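Oxidoreductase, short chain dehydrogenase/reductase family protein (Bifidobacterium adolescentis L2-32, PDB 6OW4) acts as an NADH-dependent 20beta-hydroxysteroid dehydrogenase of the short-chain dehydrogenase/reductase family, interconverting keto and hydroxyl groups at steroid carbon 20. Local coordinates at the interface of chains A and B. Sequence-based numbering; all coordinates share one arbitrary frame. Chains: chain A/B, Oxidoreductase, short chain dehydrogenase/reductase family protein.

Contact 1: the interface of chains A and B. Residues chain A 25, 31, 33, 36, 276, 278; chain B 261, 263-264, 266-267.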
loop_
_atom_site.group_PDB
_atom_site.type_symbol
_atom_site.label_atom_id
_atom_site.label_comp_id
_atom_site.label_asym_id
_atom_site.label_seq_id
_atom_site.Cartn_x
_atom_site.Cartn_y
_atom_site.Cartn_z
ATOM N N LYS A 25 22.683 -23.665 7.813
ATOM C CA LYS A 25 22.662 -24.815 6.865
ATOM C C LYS A 25 23.930 -24.810 6.001
ATOM O O LYS A 25 24.375 -25.909 5.608
ATOM C CB LYS A 25 21.413 -24.766 5.980
ATOM C CG LYS A 25 20.101 -25.017 6.706
ATOM C CD LYS A 25 18.913 -25.134 5.776
ATOM C CE LYS A 25 17.592 -25.159 6.515
ATOM N NZ LYS A 25 16.443 -25.288 5.586
ATOM N N TYR A 31 25.266 -29.107 1.262
ATOM C CA TYR A 31 24.188 -28.105 1.040
ATOM C C TYR A 31 24.726 -26.984 0.142
ATOM O O TYR A 31 25.936 -26.688 0.209
ATOM C CB TYR A 31 23.670 -27.562 2.377
ATOM C CG TYR A 31 22.835 -26.308 2.285
ATOM C CD1 TYR A 31 21.467 -26.370 2.074
ATOM C CD2 TYR A 31 23.411 -25.056 2.425
ATOM C CE1 TYR A 31 20.694 -25.222 1.999
ATOM C CE2 TYR A 31 22.654 -23.898 2.352
ATOM C CZ TYR A 31 21.289 -23.981 2.137
ATOM O OH TYR A 31 20.533 -22.846 2.065
ATOM N N ILE A 33 22.935 -23.071 -1.396
ATOM C CA ILE A 33 21.813 -22.094 -1.527
ATOM C C ILE A 33 21.271 -22.135 -2.964
ATOM O O ILE A 33 20.050 -21.962 -3.133
ATOM C CB ILE A 33 22.277 -20.680 -1.114
ATOM C CG1 ILE A 33 21.095 -19.753 -0.813
ATOM C CG2 ILE A 33 23.221 -20.082 -2.150
ATOM C CD1 ILE A 33 20.469 -19.977 0.544
ATOM N N LYS A 36 18.295 -24.359 -4.255
ATOM C CA LYS A 36 16.910 -23.902 -3.953
ATOM C C LYS A 36 16.232 -23.370 -5.224
ATOM O O LYS A 36 14.985 -23.322 -5.240
ATOM C CB LYS A 36 16.932 -22.834 -2.855
ATOM C CG LYS A 36 17.367 -23.335 -1.486
ATOM C CD LYS A 36 17.612 -22.224 -0.496
ATOM C CE LYS A 36 17.539 -22.682 0.946
ATOM N NZ LYS A 36 16.138 -22.762 1.426
ATOM N N ALA A 276 13.517 -21.262 -3.209
ATOM C CA ALA A 276 14.169 -19.980 -2.848
ATOM C C ALA A 276 13.157 -19.075 -2.134
ATOM O O ALA A 276 13.569 -18.320 -1.232
ATOM C CB ALA A 276 14.731 -19.318 -4.082
ATOM N N SER A 278 10.475 -20.181 -0.364
ATOM C CA SER A 278 9.765 -21.192 0.467
ATOM C C SER A 278 8.938 -20.535 1.582
ATOM O O SER A 278 7.935 -21.140 1.981
ATOM C CB SER A 278 10.727 -22.204 1.039
ATOM O OG SER A 278 11.844 -21.563 1.634
ATOM N N THR B 261 13.357 -19.671 8.394
ATOM C CA THR B 261 14.776 -19.987 8.706
ATOM C C THR B 261 15.663 -18.972 7.979
ATOM O O THR B 261 15.189 -18.371 6.995
ATOM C CB THR B 261 15.106 -21.449 8.377
ATOM O OG1 THR B 261 14.703 -21.733 7.037
ATOM C CG2 THR B 261 14.429 -22.421 9.319
ATOM N N ASP B 263 18.111 -19.227 6.005
ATOM C CA ASP B 263 18.385 -19.590 4.587
ATOM C C ASP B 263 17.236 -19.121 3.681
ATOM O O ASP B 263 17.499 -18.875 2.485
ATOM C CB ASP B 263 18.640 -21.092 4.431
ATOM C CG ASP B 263 17.489 -21.966 4.895
ATOM O OD1 ASP B 263 17.123 -21.865 6.085
ATOM O OD2 ASP B 263 16.972 -22.742 4.065
ATOM N N GLU B 264 16.016 -19.006 4.215
ATOM C CA GLU B 264 14.822 -18.543 3.457
ATOM C C GLU B 264 14.918 -17.030 3.220
ATOM O O GLU B 264 14.367 -16.560 2.207
ATOM C CB GLU B 264 13.537 -18.927 4.191
ATOM C CG GLU B 264 13.346 -20.429 4.300
ATOM C CD GLU B 264 12.012 -20.858 4.886
ATOM O OE1 GLU B 264 11.743 -20.506 6.048
ATOM O OE2 GLU B 264 11.236 -21.529 4.171
ATOM N N ALA B 266 18.130 -15.611 3.219
ATOM C CA ALA B 266 19.409 -15.616 2.469
ATOM C C ALA B 266 19.139 -15.765 0.965
ATOM O O ALA B 266 19.800 -15.062 0.179
ATOM C CB ALA B 266 20.307 -16.712 2.984
ATOM N N SER B 267 18.200 -16.639 0.582
ATOM C CA SER B 267 17.817 -16.898 -0.834
ATOM C C SER B 267 17.124 -15.662 -1.425
ATOM O O SER B 267 17.319 -15.400 -2.631
ATOM C CB SER B 267 16.966 -18.144 -0.971
ATOM O OG SER B 267 15.857 -18.120 -0.084
HETATM O O HOH W 1 12.054 -17.704 1.102
#
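Two lysines of chain A meet one carboxylate oxygen of B:Asp263, near the start of helix 262-273, in a patch joining two copies of this short-chain dehydrogenase. Charge comes first: OD2 of B:Asp263 accepts from A:Lys36 NZ at 2.8 Å and from A:Lys25 NZ at 3.0 Å, the two ammonium groups arriving from opposite faces of the carboxylate. A:Lys25 reaches it with an extended chain, whereas A:Lys36 turns its last bond (chi4 -82°) and comes in on the anti side, somewhat out of the plane. The second oxygen, OD1, takes the hydroxyl OG1 of B:Thr261 at 2.6 Å, on the syn side but tilted out of the carboxylate plane, which should limit rotation of the carboxylate. Two lysines on one oxygen would probably favour the charged form of the aspartate.

In apolar contact, the tip of A:Ile33, CD1, lies 4.1 Å from B:Ala266 CB.

Neutral donors follow. A:Ser278 OG donates a hydrogen bond to the anti lone pair of B:Glu264 OE2 at 2.6 Å, while OE1 of that glutamate is held by the backbone N of B:Thr261. Further along the helix, B:Ser267 OG donates to a lone pair of the backbone oxygen A:Ala276 O at 2.6 Å, and water 1 links that same oxygen to B:Glu264 O.

Contact 2: the interface of chains A and B. Residues chain A 212, 215-216, 282; chain B 255, 293-294.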
loop_
_atom_site.group_PDB
_atom_site.type_symbol
_atom_site.label_atom_id
_atom_site.label_comp_id
_atom_site.label_asym_id
_atom_site.label_seq_id
_atom_site.Cartn_x
_atom_site.Cartn_y
_atom_site.Cartn_z
ATOM N N ARG A 212 -3.997 -13.510 -2.495
ATOM C CA ARG A 212 -3.787 -13.280 -1.041
ATOM C C ARG A 212 -4.684 -14.234 -0.246
ATOM O O ARG A 212 -4.165 -14.887 0.680
ATOM C CB ARG A 212 -4.026 -11.811 -0.673
ATOM C CG ARG A 212 -2.822 -10.921 -0.946
ATOM C CD ARG A 212 -3.107 -9.433 -0.846
ATOM N NE ARG A 212 -3.505 -9.011 0.490
ATOM C CZ ARG A 212 -2.697 -8.942 1.546
ATOM N NH1 ARG A 212 -1.423 -9.288 1.449
ATOM N NH2 ARG A 212 -3.172 -8.533 2.711
ATOM N N ALA A 215 -3.413 -17.858 -0.619
ATOM C CA ALA A 215 -2.166 -17.964 0.173
ATOM C C ALA A 215 -2.514 -18.324 1.622
ATOM O O ALA A 215 -1.856 -19.217 2.181
ATOM C CB ALA A 215 -1.388 -16.678 0.099
ATOM N N ALA A 216 -3.525 -17.662 2.192
ATOM C CA ALA A 216 -3.993 -17.866 3.583
ATOM C C ALA A 216 -4.776 -19.178 3.691
ATOM O O ALA A 216 -4.575 -19.901 4.683
ATOM C CB ALA A 216 -4.835 -16.698 4.031
ATOM N N GLY A 282 1.323 -15.000 -0.207
ATOM C CA GLY A 282 0.294 -13.965 0.011
ATOM C C GLY A 282 0.844 -12.565 -0.183
ATOM O O GLY A 282 0.319 -11.632 0.456
ATOM N N PRO B 255 -0.258 -18.063 8.440
ATOM C CA PRO B 255 -0.876 -19.206 7.766
ATOM C C PRO B 255 -0.024 -20.484 7.752
ATOM O O PRO B 255 -0.563 -21.538 8.029
ATOM C CB PRO B 255 -1.068 -18.696 6.329
ATOM C CG PRO B 255 -1.281 -17.208 6.493
ATOM C CD PRO B 255 -0.418 -16.816 7.676
ATOM N N VAL B 293 -1.236 -11.157 4.874
ATOM C CA VAL B 293 -2.608 -11.508 4.402
ATOM C C VAL B 293 -3.607 -11.192 5.522
ATOM O O VAL B 293 -4.585 -10.471 5.245
ATOM C CB VAL B 293 -2.705 -12.981 3.956
ATOM C CG1 VAL B 293 -4.125 -13.337 3.554
ATOM C CG2 VAL B 293 -1.736 -13.303 2.828
ATOM N N PHE B 294 -3.368 -11.707 6.733
ATOM C CA PHE B 294 -4.201 -11.452 7.939
ATOM C C PHE B 294 -3.951 -10.024 8.436
ATOM O O PHE B 294 -4.775 -9.131 8.231
ATOM C CB PHE B 294 -3.911 -12.481 9.037
ATOM C CG PHE B 294 -4.360 -13.889 8.731
ATOM C CD1 PHE B 294 -5.635 -14.147 8.247
ATOM C CD2 PHE B 294 -3.515 -14.966 8.955
ATOM C CE1 PHE B 294 -6.047 -15.444 7.976
ATOM C CE2 PHE B 294 -3.929 -16.264 8.686
ATOM C CZ PHE B 294 -5.192 -16.499 8.196
#
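B:Val293, next to the C-terminal residue of its chain, packs against helix 198-217 and the loop at A:Gly282, in an apolar patch of the interface between two copies of the dehydrogenase. No hydrogen bond crosses here. From CB, which lies 4.1 Å from the backbone oxygen A:Arg212 O, the side chain forks. CG1, anti to the backbone N (chi1 177°), points at the helix, meeting A:Arg212 O at 3.3 Å and the methyl CB of A:Ala216 at 3.5 Å, a tight carbon contact. CG2, anti to the carbonyl carbon, rests on A:Gly282, 3.5 Å from its CA.

The backbone of B:Val293 is met by the guanidinium of A:Arg212. That chain bends at chi3 (63°) and brings NH2 to 3.5 Å from B:Val293 CA, while NH1 makes a weak hydrogen bond to A:Gly282 O within its own chain. The arginine may thus link helix and loop on one side while it packs on the partner with the other. An alanine here would probably leave the backbone of B:Val293 without its guanidinium cover and A:Gly282 O without this weak donor.

A:Ala216 also receives neighbouring groups of chain B: CZ at the tip of the B:Phe294 ring approaches its CB, and the ring carbon CG of B:Pro255 stands 4.0 Å from its CA.

Contact 3: the interface of chains A and B. Residues chain A 280-284; chain B 284, 286, 288, 292.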
loop_
_atom_site.group_PDB
_atom_site.type_symbol
_atom_site.label_atom_id
_atom_site.label_comp_id
_atom_site.label_asym_id
_atom_site.label_seq_id
_atom_site.Cartn_x
_atom_site.Cartn_y
_atom_site.Cartn_z
ATOM N N VAL A 280 7.769 -17.322 1.308
ATOM C CA VAL A 280 7.133 -16.170 0.605
ATOM C C VAL A 280 5.774 -16.621 0.060
ATOM O O VAL A 280 5.749 -17.451 -0.876
ATOM C CB VAL A 280 8.030 -15.617 -0.518
ATOM C CG1 VAL A 280 7.438 -14.362 -1.141
ATOM C CG2 VAL A 280 9.449 -15.353 -0.033
ATOM N N THR A 281 4.689 -16.081 0.621
ATOM C CA THR A 281 3.293 -16.390 0.218
ATOM C C THR A 281 2.388 -15.205 0.575
ATOM O O THR A 281 2.694 -14.505 1.556
ATOM C CB THR A 281 2.839 -17.713 0.851
ATOM O OG1 THR A 281 1.621 -18.109 0.217
ATOM C CG2 THR A 281 2.651 -17.623 2.349
ATOM N N GLY A 282 1.323 -15.000 -0.207
ATOM C CA GLY A 282 0.294 -13.965 0.011
ATOM C C GLY A 282 0.844 -12.565 -0.183
ATOM O O GLY A 282 0.319 -11.632 0.456
ATOM N N THR A 283 1.859 -12.413 -1.037
ATOM C CA THR A 283 2.546 -11.122 -1.294
ATOM C C THR A 283 2.657 -10.891 -2.803
ATOM O O THR A 283 2.223 -11.771 -3.581
ATOM C CB THR A 283 3.904 -11.064 -0.580
ATOM O OG1 THR A 283 4.188 -9.684 -0.344
ATOM C CG2 THR A 283 5.038 -11.696 -1.357
ATOM N N ASP A 284 3.211 -9.738 -3.182
ATOM C CA ASP A 284 3.357 -9.276 -4.585
ATOM C C ASP A 284 4.801 -8.818 -4.800
ATOM O O ASP A 284 5.323 -8.117 -3.921
ATOM C CB ASP A 284 2.370 -8.147 -4.886
ATOM C CG ASP A 284 2.578 -7.510 -6.248
ATOM O OD1 ASP A 284 2.347 -8.203 -7.260
ATOM O OD2 ASP A 284 2.997 -6.337 -6.284
ATOM N N ASP B 284 9.547 -3.744 -2.001
ATOM C CA ASP B 284 9.734 -4.568 -0.782
ATOM C C ASP B 284 9.339 -6.012 -1.104
ATOM O O ASP B 284 8.412 -6.198 -1.909
ATOM C CB ASP B 284 8.899 -4.000 0.368
ATOM C CG ASP B 284 8.962 -4.824 1.641
ATOM O OD1 ASP B 284 10.076 -4.978 2.185
ATOM O OD2 ASP B 284 7.898 -5.319 2.066
ATOM N N ARG B 286 8.123 -9.207 1.138
ATOM C CA ARG B 286 7.676 -9.741 2.448
ATOM C C ARG B 286 7.990 -11.239 2.489
ATOM O O ARG B 286 7.468 -11.977 1.628
ATOM C CB ARG B 286 6.183 -9.483 2.666
ATOM C CG ARG B 286 5.798 -8.013 2.608
ATOM C CD ARG B 286 4.399 -7.759 3.139
ATOM N NE ARG B 286 3.903 -6.447 2.740
ATOM C CZ ARG B 286 2.949 -5.760 3.370
ATOM N NH1 ARG B 286 2.371 -6.244 4.457
ATOM N NH2 ARG B 286 2.583 -4.573 2.913
ATOM N N ASP B 288 7.310 -13.501 5.259
ATOM C CA ASP B 288 6.591 -13.541 6.563
ATOM C C ASP B 288 5.658 -14.759 6.656
ATOM O O ASP B 288 4.862 -14.808 7.614
ATOM C CB ASP B 288 5.815 -12.239 6.782
ATOM C CG ASP B 288 4.773 -11.951 5.713
ATOM O OD1 ASP B 288 4.454 -12.877 4.935
ATOM O OD2 ASP B 288 4.290 -10.800 5.667
ATOM N N SER B 292 1.093 -11.024 6.415
ATOM C CA SER B 292 0.576 -9.781 5.778
ATOM C C SER B 292 -0.881 -9.956 5.340
ATOM O O SER B 292 -1.640 -8.969 5.415
ATOM C CB SER B 292 1.427 -9.385 4.599
ATOM O OG SER B 292 1.348 -10.356 3.564
HETATM O O HOH W 2 5.753 -13.740 2.537
HETATM O O HOH W 3 2.691 -12.470 3.086
HETATM O O HOH W 4 7.287 -5.859 -4.389
#
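A:Thr283 lies against B:Arg286 where the C-terminal strands 284-287 of two short-chain dehydrogenase/reductase subunits approach each other across the two-fold axis. This direct packing is loose: the hydroxyl OG1 of A:Thr283, anti to its backbone N (chi1 -153°), faces the aliphatic stem of B:Arg286, 3.6 Å from CB, and the methyl CG2 sits near the backbone oxygen of the same arginine. The stem runs extended from CG to NE and crosses the threonine obliquely, and CG1 of A:Val280 lies 3.7 Å from B:Arg286 O.

Polar contact passes through water. Water 2 bonds to the backbone N of A:Thr281 and, on the chain B side, to B:Arg286 O at 2.6 Å, to the backbone N of B:Asp288 and to its carboxylate oxygen OD1. Water 3 joins A:Thr281 O to the same OD1, 2.6 Å away, and to the hydroxyl OG of B:Ser292. One oxygen of B:Asp288 therefore holds both waters, while the other, OD2, receives the backbone N of B:Ser292 at 3.3 Å from well above the carboxylate plane. An alanine in place of B:Asp288 would probably leave waters 2 and 3 without a shared acceptor and the backbone N of B:Ser292 without this partner, making the bridge to A:Thr281 less ordered. Close to the axis, water 4 links the two equivalent backbone oxygens, 3.0 Å from A:Asp284 O and 2.7 Å from B:Asp284 O.

Contact 4: the interface of chains A and B. Residues chain A 26, 31-34; chain B 60, 63, 91, 270.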
loop_
_atom_site.group_PDB
_atom_site.type_symbol
_atom_site.label_atom_id
_atom_site.label_comp_id
_atom_site.label_asym_id
_atom_site.label_seq_id
_atom_site.Cartn_x
_atom_site.Cartn_y
_atom_site.Cartn_z
ATOM N N TRP A 26 24.488 -23.625 5.721
ATOM C CA TRP A 26 25.721 -23.431 4.906
ATOM C C TRP A 26 26.913 -24.179 5.521
ATOM O O TRP A 26 27.880 -24.445 4.776
ATOM C CB TRP A 26 26.031 -21.939 4.718
ATOM C CG TRP A 26 26.281 -21.183 5.988
ATOM C CD1 TRP A 26 25.348 -20.567 6.769
ATOM C CD2 TRP A 26 27.553 -20.934 6.615
ATOM N NE1 TRP A 26 25.944 -19.967 7.844
ATOM C CE2 TRP A 26 27.297 -20.174 7.778
ATOM C CE3 TRP A 26 28.876 -21.279 6.314
ATOM C CZ2 TRP A 26 28.314 -19.757 8.633
ATOM C CZ3 TRP A 26 29.881 -20.867 7.162
ATOM C CH2 TRP A 26 29.602 -20.116 8.304
ATOM N N TYR A 31 25.266 -29.107 1.262
ATOM C CA TYR A 31 24.188 -28.105 1.040
ATOM C C TYR A 31 24.726 -26.984 0.142
ATOM O O TYR A 31 25.936 -26.688 0.209
ATOM C CB TYR A 31 23.670 -27.562 2.377
ATOM C CG TYR A 31 22.835 -26.308 2.285
ATOM C CD1 TYR A 31 21.467 -26.370 2.074
ATOM C CD2 TYR A 31 23.411 -25.056 2.425
ATOM C CE1 TYR A 31 20.694 -25.222 1.999
ATOM C CE2 TYR A 31 22.654 -23.898 2.352
ATOM C CZ TYR A 31 21.289 -23.981 2.137
ATOM O OH TYR A 31 20.533 -22.846 2.065
ATOM N N SER A 32 23.851 -26.399 -0.681
ATOM C CA SER A 32 24.134 -25.194 -1.506
ATOM C C SER A 32 22.854 -24.373 -1.685
ATOM O O SER A 32 21.828 -24.948 -2.103
ATOM C CB SER A 32 24.734 -25.557 -2.837
ATOM O OG SER A 32 25.037 -24.386 -3.585
ATOM N N ILE A 33 22.935 -23.071 -1.396
ATOM C CA ILE A 33 21.813 -22.094 -1.527
ATOM C C ILE A 33 21.271 -22.135 -2.964
ATOM O O ILE A 33 20.050 -21.962 -3.133
ATOM C CB ILE A 33 22.277 -20.680 -1.114
ATOM C CG1 ILE A 33 21.095 -19.753 -0.813
ATOM C CG2 ILE A 33 23.221 -20.082 -2.150
ATOM C CD1 ILE A 33 20.469 -19.977 0.544
ATOM N N LEU A 34 22.148 -22.368 -3.948
ATOM C CA LEU A 34 21.817 -22.380 -5.401
ATOM C C LEU A 34 20.881 -23.553 -5.729
ATOM O O LEU A 34 20.109 -23.422 -6.694
ATOM C CB LEU A 34 23.113 -22.456 -6.218
ATOM C CG LEU A 34 24.034 -21.238 -6.120
ATOM C CD1 LEU A 34 25.395 -21.538 -6.730
ATOM C CD2 LEU A 34 23.413 -20.016 -6.784
ATOM N N ALA B 60 25.535 -17.251 1.670
ATOM C CA ALA B 60 24.810 -17.428 0.389
ATOM C C ALA B 60 25.560 -16.697 -0.731
ATOM O O ALA B 60 25.906 -17.348 -1.739
ATOM C CB ALA B 60 23.391 -16.931 0.521
ATOM N N GLN B 63 28.889 -18.207 -1.553
ATOM C CA GLN B 63 28.649 -19.495 -2.263
ATOM C C GLN B 63 28.225 -19.229 -3.714
ATOM O O GLN B 63 28.534 -20.077 -4.571
ATOM C CB GLN B 63 27.592 -20.331 -1.541
ATOM C CG GLN B 63 27.399 -21.710 -2.157
ATOM C CD GLN B 63 26.769 -22.692 -1.201
ATOM O OE1 GLN B 63 25.871 -22.356 -0.434
ATOM N NE2 GLN B 63 27.239 -23.928 -1.248
ATOM N N PHE B 91 33.833 -21.649 0.378
ATOM C CA PHE B 91 33.318 -21.148 -0.925
ATOM C C PHE B 91 34.460 -20.619 -1.803
ATOM O O PHE B 91 34.182 -20.238 -2.955
ATOM C CB PHE B 91 32.231 -20.101 -0.669
ATOM C CG PHE B 91 31.176 -20.552 0.311
ATOM C CD1 PHE B 91 30.549 -21.781 0.159
ATOM C CD2 PHE B 91 30.818 -19.760 1.391
ATOM C CE1 PHE B 91 29.584 -22.203 1.061
ATOM C CE2 PHE B 91 29.852 -20.183 2.293
ATOM C CZ PHE B 91 29.237 -21.403 2.124
ATOM N N LEU B 270 19.987 -13.061 -2.084
ATOM C CA LEU B 270 20.739 -13.467 -3.305
ATOM C C LEU B 270 19.949 -13.070 -4.558
ATOM O O LEU B 270 20.584 -12.623 -5.532
ATOM C CB LEU B 270 21.006 -14.976 -3.280
ATOM C CG LEU B 270 21.723 -15.541 -4.509
ATOM C CD1 LEU B 270 23.037 -14.816 -4.768
ATOM C CD2 LEU B 270 21.966 -17.033 -4.355
#
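The ring of B:Phe91 touches A:Trp26 tip first, its CZ 4.2 Å from CB of A:Trp26, so that it meets the methylene rather than the indole. One face of the phenyl ring bears the CB of B:Gln63, 3.7 Å above the plane and displaced toward the rim, a contact within chain B that may steady the start of the glutamine side chain. B:Gln63 ends helix 52-63, the helix that follows the glycine-rich turn of the Rossmann fold in this short-chain dehydrogenase.

From there B:Gln63 extends outward, CG anti to the backbone N (chi1 -175°), and lays its amide beside the backbone of A:Tyr31 to A:Ile33. CD comes to 3.6 Å from A:Ser32 CA. The oxygen OE1 accepts the backbone N-H of A:Ile33 at 3.2 Å in a nearly straight bond (169° at H), though the donor stands well above the amide plane. NE2 makes a weak bond to A:Tyr31 O at 3.4 Å.

The branches of A:Ile33 fill the ground between two helices of chain B. CG1 lies 3.9 Å from the methyl CB of B:Ala60, and CG2 reaches CD2 of B:Leu270 on helix 262-273 at 4.0 Å. That same CD2 also meets A:Leu34 CD2 at 4.1 Å, the two leucine side chains crossing at about a right angle.

The four contacts form a band along one two-fold interface, and each recurs with the chains exchanged. Contact 1 and contact 4 are neighbours, about 8 Å between the centres of their C-alpha atoms; they share A:Tyr31 and A:Ile33, and both use helix 262-273 of chain B. Contact 2 and contact 3 are equally close and share A:Gly282. Contact 2 and contact 4 mark the ends, about 29 Å apart. The N-terminal segment of one subunit thus grips the partner at one end, while C-terminal segments meet each other and helix 198-217 at the other. With four copies in the deposited assembly, this pairing may be one building step of a tetramer.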